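Local coordinates for putative sugar binding protein (Bacteroides vulgatus ATCC 8482, PDB 3KEZ), which probably binds sugars at the cell outer membrane for nutrient uptake, as a SusD-family protein, and carries a calcium ion, at residues Ala39-Leu44 / Ala330-Ile335; Ile259-Leu262 / Ser266-Lys269; Lys444-Met447 / Asn452-Gln455. All coordinates share one frame; numbering follows the deposited sequence.

Interaction 1 of 3, residues Ala39-Leu44 / Ala330-Ile335; sequences AYSGRL and ANIPLI. With CA (calcium ion), chain C; EDO (1,2-ethanediol), chain G.
A type I beta turn, A39 to G42, presses Y40 and S41 against I332 and L334 of strand 332-336, next to the calcium site. No hydrogen bond crosses the contact, which is mostly buried. I332 CG1 and CG2 straddle the carbonyl oxygen of Y40, each 3.5 Å from Y40 O. That oxygen is buried here and has no hydrogen-bond partner in the model. I332 CG1 also lies 3.7 Å from S41 OG, whose main polar partner is N261.

L334 meets the Y40 ring obliquely, with L334 CD2 3.7 Å from Y40 CD1. Y40 CG sits anti to the carbonyl carbon (chi1 -68°), which swings the ring to the L334 side. L44 CD1 covers one face of that ring, 3.6 Å above its centre. Y40 OH bonds D129 of helix 109-134, which fixes the far end.

A39 O accepts from G42 N at 3.2 Å and L44 N at 3.0 Å, from opposite faces of its plane. One residue before I332, N331 OD1 binds the calcium at 2.5 Å. The whole is a type I turn whose last residue, G42, is the N-cap of helix 43-50, packed on a strand that begins beside a calcium site.

Interaction 2 of 3, residues Ile259-Leu262 / Ser266-Lys269; sequences IVNL and SPGK. With CA (calcium ion), chain C.
S266 OG is held twice. It accepts from G268 N at 3.1 Å, closing an ST turn, with an N-H...O angle of 156°. It is also hydrogen-bonded to D329 OD1; the backbone O of D329 binds the calcium. The turn presents P267 to N261. P267 CG and CD lie over the flat face of the N261 amide: P267 CG is 3.6 Å from N261 CG, and P267 CD is 3.6 Å from N261 OD1. This is van der Waals packing, with the two side chains meeting at a slant.

N261 CG lies anti to its own carbonyl carbon (chi1 -69°). The amide therefore leaves the backbone away from N261 O, which binds the calcium at 2.4 Å. N261 ND2 hydrogen-bonds to S41 OG and A330 O, which probably fixes the amide rotation. One residue thus serves the metal with its backbone and the surrounding loops with its side chain.

Where the chain comes back, L262 O and S266 N are 3.2 Å apart, but the angle is too poor for a hydrogen bond. This loop lies between strand 255-259 and helix 272-275, and I259 at its root pairs with I332 of strand 332-336.

Interaction 3 of 3, residues Lys444-Met447 / Asn452-Gln455; sequences KKEM and NMKQ. With EDO (1,2-ethanediol), chain H.
M447 and E446, on the last helix of the chain, 444-449, pack against M453 and Q455 of the segment that turns back against it. This is a helix followed by a returning loop near the C terminus, away from the calcium site. Both methionines are selenomethionine in this crystal.

The apolar core of the contact is the pair of selenomethionines. M447 SE lies 3.5 Å from M453 CG, and the two side chains cross at about a right angle. M447 is bent at chi2 (-66°) and again at chi3 (-53°), and this curls its selenium and methyl toward the loop backbone. E446 joins with its aliphatic part: E446 CG is 3.9 Å from M453 CG. M453 is mostly enclosed, and P149, R163 and I442 also touch it.

Polar groups meet the apolar ones without bonding across the contact. M453 CE reaches E446 OE2 at 3.6 Å. The amide end of Q455 passes M447, with Q455 NE2 3.9 Å from M447 CG. The other amide atom, Q455 OE1, bonds the backbone N of I442, just before the helix.

Hydrogen bonds gather on the E446 carboxylate. E446 OE2 accepts from N450 ND2, one turn on, and from O1 of a 1,2-ethanediol at 3.0 Å. The diol probably comes from the crystallisation liquor. W82 NE1 gives E446 OE1 a weak hydrogen bond. With E446 cut back to an alanine, N450 ND2 is likely to lose this acceptor and a gap to open beside M453 CE.

The backbone of the loop closes the contact. M447 SE faces Q455 N at 3.8 Å, and M447 CE lies 3.3 Å from M453 O.

Overall arrangement
From the N terminus, residues 39-44 come first, at the start of helix 43-50. Interaction 1 then closes a loop of 285 residues by meeting strand 332-336. Interaction 2 falls within that span. It closes a short loop between strand 255-259 and helix 272-275. The two touch, by side-chain and backbone hydrogen bonds. They also share the calcium ion and one of its waters; Q322, E325 and D329 also bind the metal. Interaction 3 follows in series. It folds the C-terminal tail back on helix 444-449. Its centre is about 27 Å from that of interaction 1 and about 31 Å from that of interaction 2, and it touches neither.

Interaction 1 of 3, residues Ala39-Leu44 / Ala330-Ile335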
ATOM      1  N   ALA A  39     -10.572   0.438   5.571  1.00  8.08           N
ATOM      2  CA  ALA A  39      -9.506  -0.468   5.164  1.00  9.69           C
ATOM      3  C   ALA A  39      -8.859   0.082   3.898  1.00 10.97           C
ATOM      4  O   ALA A  39      -8.370   1.236   3.902  1.00 12.55           O
ATOM      5  CB  ALA A  39     -10.029  -1.923   4.985  1.00  9.81           C
ATOM      6  N   TYR A  40      -8.838  -0.710   2.826  1.00 10.63           N
ATOM      7  CA  TYR A  40      -8.070  -0.361   1.641  1.00 10.50           C
ATOM      8  C   TYR A  40      -8.742   0.617   0.667  1.00 10.84           C
ATOM      9  O   TYR A  40      -8.149   1.008  -0.337  1.00 12.00           O
ATOM     10  CB  TYR A  40      -7.605  -1.638   0.919  1.00 11.34           C
ATOM     11  CG  TYR A  40      -6.579  -2.385   1.748  1.00 12.01           C
ATOM     12  CD1 TYR A  40      -5.240  -1.899   1.878  1.00 11.27           C
ATOM     13  CD2 TYR A  40      -6.942  -3.522   2.467  1.00 13.85           C
ATOM     14  CE1 TYR A  40      -4.300  -2.589   2.661  1.00 14.38           C
ATOM     15  CE2 TYR A  40      -5.992  -4.215   3.265  1.00 13.11           C
ATOM     16  CZ  TYR A  40      -4.692  -3.757   3.348  1.00 10.50           C
ATOM     17  OH  TYR A  40      -3.799  -4.454   4.143  1.00 11.94           O
ATOM     18  N   SER A  41      -9.951   1.066   0.961  1.00 12.99           N
ATOM     19  CA  SER A  41     -10.517   2.145   0.164  1.00 12.51           C
ATOM     20  C   SER A  41     -10.265   3.502   0.833  1.00 13.30           C
ATOM     21  O   SER A  41     -10.728   4.514   0.341  1.00 13.64           O
ATOM     22  CB  SER A  41     -12.001   1.899  -0.094  1.00 12.21           C
ATOM     23  OG  SER A  41     -12.217   1.051  -1.203  1.00 11.55           O
ATOM     24  N   GLY A  42      -9.517   3.532   1.937  1.00 13.80           N
ATOM     25  CA  GLY A  42      -9.233   4.815   2.588  1.00 13.42           C
ATOM     26  C   GLY A  42      -8.051   4.795   3.533  1.00 11.29           C
ATOM     27  O   GLY A  42      -6.891   4.959   3.125  1.00 10.08           O
ATOM     28  N   ARG A  43      -8.340   4.537   4.796  1.00  9.96           N
ATOM     29  CA  ARG A  43      -7.365   4.764   5.872  1.00  9.96           C
ATOM     30  C   ARG A  43      -6.063   4.049   5.701  1.00 11.49           C
ATOM     31  O   ARG A  43      -5.026   4.638   6.010  1.00 12.15           O
ATOM     32  CB  ARG A  43      -7.984   4.418   7.238  1.00  9.46           C
ATOM     33  CG  ARG A  43      -9.026   5.438   7.630  1.00  6.48           C
ATOM     34  CD  ARG A  43      -9.628   5.146   8.996  1.00 10.98           C
ATOM     35  NE  ARG A  43     -10.620   6.144   9.362  1.00 11.65           N
ATOM     36  CZ  ARG A  43     -11.436   6.046  10.403  1.00 14.47           C
ATOM     37  NH1 ARG A  43     -11.377   4.995  11.184  1.00 13.78           N
ATOM     38  NH2 ARG A  43     -12.326   6.999  10.647  1.00 17.90           N
ATOM     39  N   LEU A  44      -6.098   2.802   5.183  1.00 10.42           N
ATOM     40  CA  LEU A  44      -4.853   2.039   4.993  1.00 12.22           C
ATOM     41  C   LEU A  44      -4.040   2.563   3.823  1.00 13.36           C
ATOM     42  O   LEU A  44      -2.808   2.417   3.807  1.00 14.73           O
ATOM     43  CB  LEU A  44      -5.100   0.519   4.867  1.00 12.75           C
ATOM     44  CG  LEU A  44      -5.743  -0.101   6.133  1.00  9.85           C
ATOM     45  CD1 LEU A  44      -6.063  -1.545   5.857  1.00  9.13           C
ATOM     46  CD2 LEU A  44      -4.823   0.005   7.365  1.00  5.60           C
ATOM     47  N   ALA A 330     -14.635   5.202  -7.040  1.00 10.34           N
ATOM     48  CA  ALA A 330     -13.383   4.950  -7.732  1.00  9.76           C
ATOM     49  C   ALA A 330     -12.713   3.743  -7.117  1.00 10.43           C
ATOM     50  O   ALA A 330     -12.684   3.584  -5.873  1.00  9.70           O
ATOM     51  CB  ALA A 330     -12.460   6.160  -7.661  1.00  8.29           C
ATOM     52  N   ASN A 331     -12.178   2.897  -7.995  1.00 12.02           N
ATOM     53  CA  ASN A 331     -11.368   1.755  -7.608  1.00 10.44           C
ATOM     54  C   ASN A 331     -10.036   2.228  -7.067  1.00 11.20           C
ATOM     55  O   ASN A 331      -9.611   3.345  -7.354  1.00 11.20           O
ATOM     56  CB  ASN A 331     -11.141   0.815  -8.811  1.00 10.90           C
ATOM     57  CG  ASN A 331     -12.448   0.122  -9.301  1.00 14.64           C
ATOM     58  OD1 ASN A 331     -13.500   0.281  -8.689  1.00 12.19           O
ATOM     59  ND2 ASN A 331     -12.358  -0.660 -10.401  1.00 11.50           N
ATOM     60  N   ILE A 332      -9.412   1.368  -6.270  1.00 11.31           N
ATOM     61  CA  ILE A 332      -8.115   1.605  -5.668  1.00  9.42           C
ATOM     62  C   ILE A 332      -7.038   0.775  -6.377  1.00 10.19           C
ATOM     63  O   ILE A 332      -7.092  -0.444  -6.364  1.00 13.55           O
ATOM     64  CB  ILE A 332      -8.125   1.226  -4.167  1.00  9.80           C
ATOM     65  CG1 ILE A 332      -9.417   1.731  -3.504  1.00 13.47           C
ATOM     66  CG2 ILE A 332      -6.822   1.747  -3.510  1.00 10.88           C
ATOM     67  CD1 ILE A 332      -9.577   3.283  -3.381  1.00  8.59           C
ATOM     68  N   PRO A 333      -6.092   1.432  -7.062  1.00 14.22           N
ATOM     69  CA  PRO A 333      -4.996   0.718  -7.730  1.00 14.54           C
ATOM     70  C   PRO A 333      -3.903   0.327  -6.735  1.00 15.62           C
ATOM     71  O   PRO A 333      -2.804   0.876  -6.773  1.00 17.21           O
ATOM     72  CB  PRO A 333      -4.510   1.742  -8.752  1.00 15.88           C
ATOM     73  CG  PRO A 333      -4.682   3.048  -8.058  1.00 18.47           C
ATOM     74  CD  PRO A 333      -5.947   2.896  -7.204  1.00 15.67           C
ATOM     75  N   LEU A 334      -4.208  -0.662  -5.898  1.00 15.32           N
ATOM     76  CA  LEU A 334      -3.453  -0.912  -4.682  1.00 14.62           C
ATOM     77  C   LEU A 334      -2.026  -1.412  -4.926  1.00 12.26           C
ATOM     78  O   LEU A 334      -1.114  -1.021  -4.227  1.00 12.97           O
ATOM     79  CB  LEU A 334      -4.232  -1.905  -3.814  1.00 15.98           C
ATOM     80  CG  LEU A 334      -3.922  -1.896  -2.331  1.00 23.37           C
ATOM     81  CD1 LEU A 334      -4.132  -0.487  -1.769  1.00 19.12           C
ATOM     82  CD2 LEU A 334      -4.829  -2.910  -1.693  1.00 15.87           C
ATOM     83  N   ILE A 335      -1.869  -2.293  -5.911  1.00  8.98           N
ATOM     84  CA  ILE A 335      -0.567  -2.798  -6.401  1.00 10.80           C
ATOM     85  C   ILE A 335      -0.475  -2.667  -7.949  1.00 11.55           C
ATOM     86  O   ILE A 335      -1.326  -3.171  -8.701  1.00 11.98           O
ATOM     87  CB  ILE A 335      -0.320  -4.303  -6.025  1.00 13.87           C
ATOM     88  CG1 ILE A 335      -0.436  -4.515  -4.505  1.00 13.24           C
ATOM     89  CG2 ILE A 335       1.070  -4.801  -6.577  1.00  9.83           C
ATOM     90  CD1 ILE A 335      -0.389  -5.983  -4.074  1.00  8.75           C
TER
HETATM   91 CA    CA C 501     -15.442   1.720  -9.383  1.00 31.50          CA
HETATM   92  C1  EDO G   8     -14.880   5.461  13.910  1.00 44.33           C
HETATM   93  O1  EDO G   8     -13.617   4.939  13.492  1.00 36.93           O
HETATM   94  C2  EDO G   8     -14.964   6.931  13.525  1.00 45.01           C
HETATM   95  O2  EDO G   8     -13.657   7.533  13.607  1.00 44.61           O
HETATM   96  O   HOH W   1     -15.991  -0.059 -11.190  1.00 14.45           O

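Interaction 2 of 3, residues Ile259-Leu262 / Ser266-Lys269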
ATOM      1  N   ILE A 259      -8.690  -2.863  -5.772  1.00 11.37           N
ATOM      2  CA  ILE A 259      -9.896  -2.861  -4.963  1.00 13.07           C
ATOM      3  C   ILE A 259     -11.007  -2.326  -5.866  1.00 15.40           C
ATOM      4  O   ILE A 259     -10.905  -1.193  -6.395  1.00 13.42           O
ATOM      5  CB  ILE A 259      -9.800  -1.995  -3.672  1.00 12.01           C
ATOM      6  CG1 ILE A 259      -8.628  -2.429  -2.764  1.00 15.60           C
ATOM      7  CG2 ILE A 259     -11.134  -1.985  -2.921  1.00 15.70           C
ATOM      8  CD1 ILE A 259      -8.676  -3.895  -2.262  1.00 12.39           C
ATOM      9  N   VAL A 260     -12.045  -3.149  -6.060  1.00 13.80           N
ATOM     10  CA  VAL A 260     -13.204  -2.811  -6.888  1.00 13.23           C
ATOM     11  C   VAL A 260     -14.341  -2.261  -6.018  1.00 13.59           C
ATOM     12  O   VAL A 260     -14.862  -2.960  -5.140  1.00 12.12           O
ATOM     13  CB  VAL A 260     -13.703  -4.023  -7.691  1.00 14.59           C
ATOM     14  CG1 VAL A 260     -14.958  -3.662  -8.508  1.00 17.09           C
ATOM     15  CG2 VAL A 260     -12.580  -4.529  -8.631  1.00 15.60           C
ATOM     16  N   ASN A 261     -14.669  -1.002  -6.244  1.00 10.44           N
ATOM     17  CA  ASN A 261     -15.796  -0.318  -5.606  1.00 13.58           C
ATOM     18  C   ASN A 261     -16.895  -0.070  -6.647  1.00 15.95           C
ATOM     19  O   ASN A 261     -16.612   0.322  -7.788  1.00 16.40           O
ATOM     20  CB  ASN A 261     -15.299   1.017  -5.009  1.00 11.98           C
ATOM     21  CG  ASN A 261     -14.376   0.807  -3.812  1.00 15.83           C
ATOM     22  OD1 ASN A 261     -14.620  -0.079  -2.995  1.00 14.19           O
ATOM     23  ND2 ASN A 261     -13.297   1.611  -3.711  1.00  8.63           N
ATOM     24  N   LEU A 262     -18.151  -0.285  -6.271  1.00 22.09           N
ATOM     25  CA  LEU A 262     -19.272  -0.174  -7.246  1.00 23.59           C
ATOM     26  C   LEU A 262     -20.372   0.764  -6.771  1.00 25.56           C
ATOM     27  O   LEU A 262     -20.604   0.878  -5.575  1.00 26.96           O
ATOM     28  CB  LEU A 262     -19.857  -1.559  -7.525  1.00 22.74           C
ATOM     29  CG  LEU A 262     -18.884  -2.614  -8.065  1.00 18.63           C
ATOM     30  CD1 LEU A 262     -19.547  -3.966  -8.036  1.00 17.70           C
ATOM     31  CD2 LEU A 262     -18.387  -2.242  -9.498  1.00 17.24           C
ATOM     32  N   SER A 266     -20.825   0.527  -2.383  1.00 19.01           N
ATOM     33  CA  SER A 266     -20.008   1.723  -2.275  1.00 15.56           C
ATOM     34  C   SER A 266     -19.290   1.838  -0.928  1.00 14.98           C
ATOM     35  O   SER A 266     -19.886   1.552   0.118  1.00 13.34           O
ATOM     36  CB  SER A 266     -20.858   2.975  -2.515  1.00 15.28           C
ATOM     37  OG  SER A 266     -20.109   4.132  -2.231  1.00 15.46           O
ATOM     38  N   PRO A 267     -18.010   2.267  -0.952  1.00 13.42           N
ATOM     39  CA  PRO A 267     -17.298   2.512   0.293  1.00 13.15           C
ATOM     40  C   PRO A 267     -17.692   3.798   0.984  1.00 13.49           C
ATOM     41  O   PRO A 267     -17.278   4.021   2.121  1.00 15.29           O
ATOM     42  CB  PRO A 267     -15.826   2.576  -0.146  1.00 11.74           C
ATOM     43  CG  PRO A 267     -15.899   3.087  -1.530  1.00 17.87           C
ATOM     44  CD  PRO A 267     -17.099   2.358  -2.105  1.00 12.64           C
ATOM     45  N   GLY A 268     -18.461   4.646   0.321  1.00 14.40           N
ATOM     46  CA  GLY A 268     -18.913   5.902   0.928  1.00 15.79           C
ATOM     47  C   GLY A 268     -17.929   7.049   0.768  1.00 11.93           C
ATOM     48  O   GLY A 268     -16.842   6.909   0.189  1.00 10.17           O
ATOM     49  N   LYS A 269     -18.308   8.188   1.329  1.00 13.71           N
ATOM     50  CA  LYS A 269     -17.589   9.453   1.111  1.00 10.15           C
ATOM     51  C   LYS A 269     -16.230   9.575   1.823  1.00 11.27           C
ATOM     52  O   LYS A 269     -15.498  10.549   1.595  1.00 11.14           O
ATOM     53  CB  LYS A 269     -18.498  10.626   1.456  1.00 13.97           C
ATOM     54  CG  LYS A 269     -19.641  10.861   0.449  1.00 15.07           C
ATOM     55  CD  LYS A 269     -20.577  11.984   0.928  1.00 15.95           C
ATOM     56  CE  LYS A 269     -21.755  12.187  -0.033  1.00 21.74           C
ATOM     57  NZ  LYS A 269     -22.651  13.302   0.398  1.00 24.89           N
TER
HETATM   58 CA    CA C 501     -15.442   1.720  -9.383  1.00 31.50          CA
HETATM   59  O   HOH W   1     -15.991  -0.059 -11.190  1.00 14.45           O

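Interaction 3 of 3, residues Lys444-Met447 / Asn452-Gln455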
ATOM      1  N   LYS A 444      -7.043   1.858  22.458  1.00 13.74           N
ATOM      2  CA  LYS A 444      -7.498   1.717  23.854  1.00 13.87           C
ATOM      3  C   LYS A 444      -8.327   0.466  24.079  1.00 15.78           C
ATOM      4  O   LYS A 444      -8.205  -0.188  25.131  1.00 17.87           O
ATOM      5  CB  LYS A 444      -8.298   2.956  24.304  1.00 15.15           C
ATOM      6  CG  LYS A 444      -8.606   3.003  25.816  1.00 12.99           C
ATOM      7  CD  LYS A 444      -9.123   4.375  26.252  1.00 23.81           C
ATOM      8  CE  LYS A 444      -9.198   4.476  27.781  1.00 28.02           C
ATOM      9  NZ  LYS A 444      -9.828   3.252  28.361  1.00 27.54           N
ATOM     10  N   LYS A 445      -9.169   0.137  23.106  1.00 14.09           N
ATOM     11  CA  LYS A 445     -10.074  -0.998  23.276  1.00 18.34           C
ATOM     12  C   LYS A 445      -9.265  -2.274  23.435  1.00 17.03           C
ATOM     13  O   LYS A 445      -9.606  -3.132  24.258  1.00 18.20           O
ATOM     14  CB  LYS A 445     -11.084  -1.097  22.129  1.00 21.42           C
ATOM     15  CG  LYS A 445     -10.626  -1.843  20.897  1.00 27.82           C
ATOM     16  CD  LYS A 445     -11.492  -1.535  19.656  1.00 37.87           C
ATOM     17  CE  LYS A 445     -12.913  -2.042  19.783  1.00 40.94           C
ATOM     18  NZ  LYS A 445     -13.770  -1.522  18.673  1.00 48.00           N
ATOM     19  N   GLU A 446      -8.146  -2.353  22.715  1.00 15.60           N
ATOM     20  CA  GLU A 446      -7.245  -3.494  22.824  1.00 15.09           C
ATOM     21  C   GLU A 446      -6.506  -3.476  24.137  1.00 15.06           C
ATOM     22  O   GLU A 446      -6.425  -4.515  24.798  1.00 12.12           O
ATOM     23  CB  GLU A 446      -6.244  -3.540  21.662  1.00 15.30           C
ATOM     24  CG  GLU A 446      -5.299  -4.739  21.720  1.00 14.60           C
ATOM     25  CD  GLU A 446      -5.985  -6.065  21.451  1.00 20.44           C
ATOM     26  OE1 GLU A 446      -7.081  -6.039  20.846  1.00 18.04           O
ATOM     27  OE2 GLU A 446      -5.421  -7.119  21.836  1.00 22.03           O
HETATM   28  N   MSE A 447      -6.004  -2.300  24.536  1.00 14.78           N
HETATM   29  CA  MSE A 447      -5.308  -2.162  25.829  1.00 15.70           C
HETATM   30  C   MSE A 447      -6.228  -2.520  26.986  1.00 19.49           C
HETATM   31  O   MSE A 447      -5.797  -3.154  27.955  1.00 20.56           O
HETATM   32  CB  MSE A 447      -4.762  -0.737  26.029  1.00 17.44           C
HETATM   33  CG  MSE A 447      -3.678  -0.329  25.036  1.00 13.35           C
HETATM   34 SE   MSE A 447      -2.018  -1.294  25.162  0.75 10.55          SE
HETATM   35  CE  MSE A 447      -1.664  -1.032  27.066  1.00  9.86           C
ATOM     36  N   ASN A 452      -2.089  -8.506  28.249  1.00 13.87           N
ATOM     37  CA  ASN A 452      -0.771  -8.877  27.761  1.00 13.85           C
ATOM     38  C   ASN A 452      -0.289  -7.965  26.646  1.00 16.15           C
ATOM     39  O   ASN A 452       0.769  -8.200  26.065  1.00 17.53           O
ATOM     40  CB  ASN A 452      -0.769 -10.325  27.309  1.00 15.22           C
ATOM     41  CG  ASN A 452      -1.168 -11.272  28.432  1.00 18.99           C
ATOM     42  OD1 ASN A 452      -0.609 -11.226  29.540  1.00 15.84           O
ATOM     43  ND2 ASN A 452      -2.120 -12.143  28.151  1.00 11.93           N
HETATM   44  N   MSE A 453      -1.049  -6.894  26.390  1.00 18.62           N
HETATM   45  CA  MSE A 453      -0.766  -5.952  25.315  1.00 16.35           C
HETATM   46  C   MSE A 453       0.057  -4.771  25.824  1.00 14.79           C
HETATM   47  O   MSE A 453      -0.349  -4.083  26.738  1.00 17.82           O
HETATM   48  CB  MSE A 453      -2.091  -5.426  24.751  1.00 15.77           C
HETATM   49  CG  MSE A 453      -1.914  -4.445  23.599  1.00 18.72           C
HETATM   50 SE   MSE A 453      -0.977  -5.199  22.077  0.75  8.63          SE
HETATM   51  CE  MSE A 453      -1.812  -6.885  21.940  1.00  4.62           C
ATOM     52  N   LYS A 454       1.183  -4.506  25.186  1.00 14.38           N
ATOM     53  CA  LYS A 454       2.059  -3.410  25.591  1.00 15.07           C
ATOM     54  C   LYS A 454       1.922  -2.228  24.626  1.00 13.05           C
ATOM     55  O   LYS A 454       1.956  -2.386  23.393  1.00 13.73           O
ATOM     56  CB  LYS A 454       3.502  -3.890  25.685  1.00 14.19           C
ATOM     57  CG  LYS A 454       4.483  -2.771  26.130  1.00 24.50           C
ATOM     58  CD  LYS A 454       5.846  -3.311  26.582  1.00 26.68           C
ATOM     59  CE  LYS A 454       6.726  -2.161  27.092  1.00 31.69           C
ATOM     60  NZ  LYS A 454       6.095  -1.530  28.305  1.00 28.78           N
ATOM     61  N   GLN A 455       1.737  -1.049  25.199  1.00 13.18           N
ATOM     62  CA  GLN A 455       1.595   0.172  24.417  1.00 10.74           C
ATOM     63  C   GLN A 455       2.887   0.553  23.753  1.00 11.26           C
ATOM     64  O   GLN A 455       3.978   0.264  24.278  1.00  7.38           O
ATOM     65  CB  GLN A 455       1.154   1.310  25.347  1.00 11.99           C
ATOM     66  CG  GLN A 455       0.850   2.635  24.675  1.00 10.37           C
ATOM     67  CD  GLN A 455      -0.171   2.553  23.569  1.00 10.05           C
ATOM     68  OE1 GLN A 455       0.175   2.338  22.403  1.00 14.39           O
ATOM     69  NE2 GLN A 455      -1.445   2.664  23.931  1.00 12.26           N
TER
HETATM   70  C1  EDO H  14      -5.040  -9.388  18.701  1.00 40.75           C
HETATM   71  O1  EDO H  14      -5.498  -9.471  20.048  1.00 43.08           O
HETATM   72  C2  EDO H  14      -6.249  -9.674  17.833  1.00 44.88           C
HETATM   73  O2  EDO H  14      -7.184  -8.600  17.964  1.00 44.64           O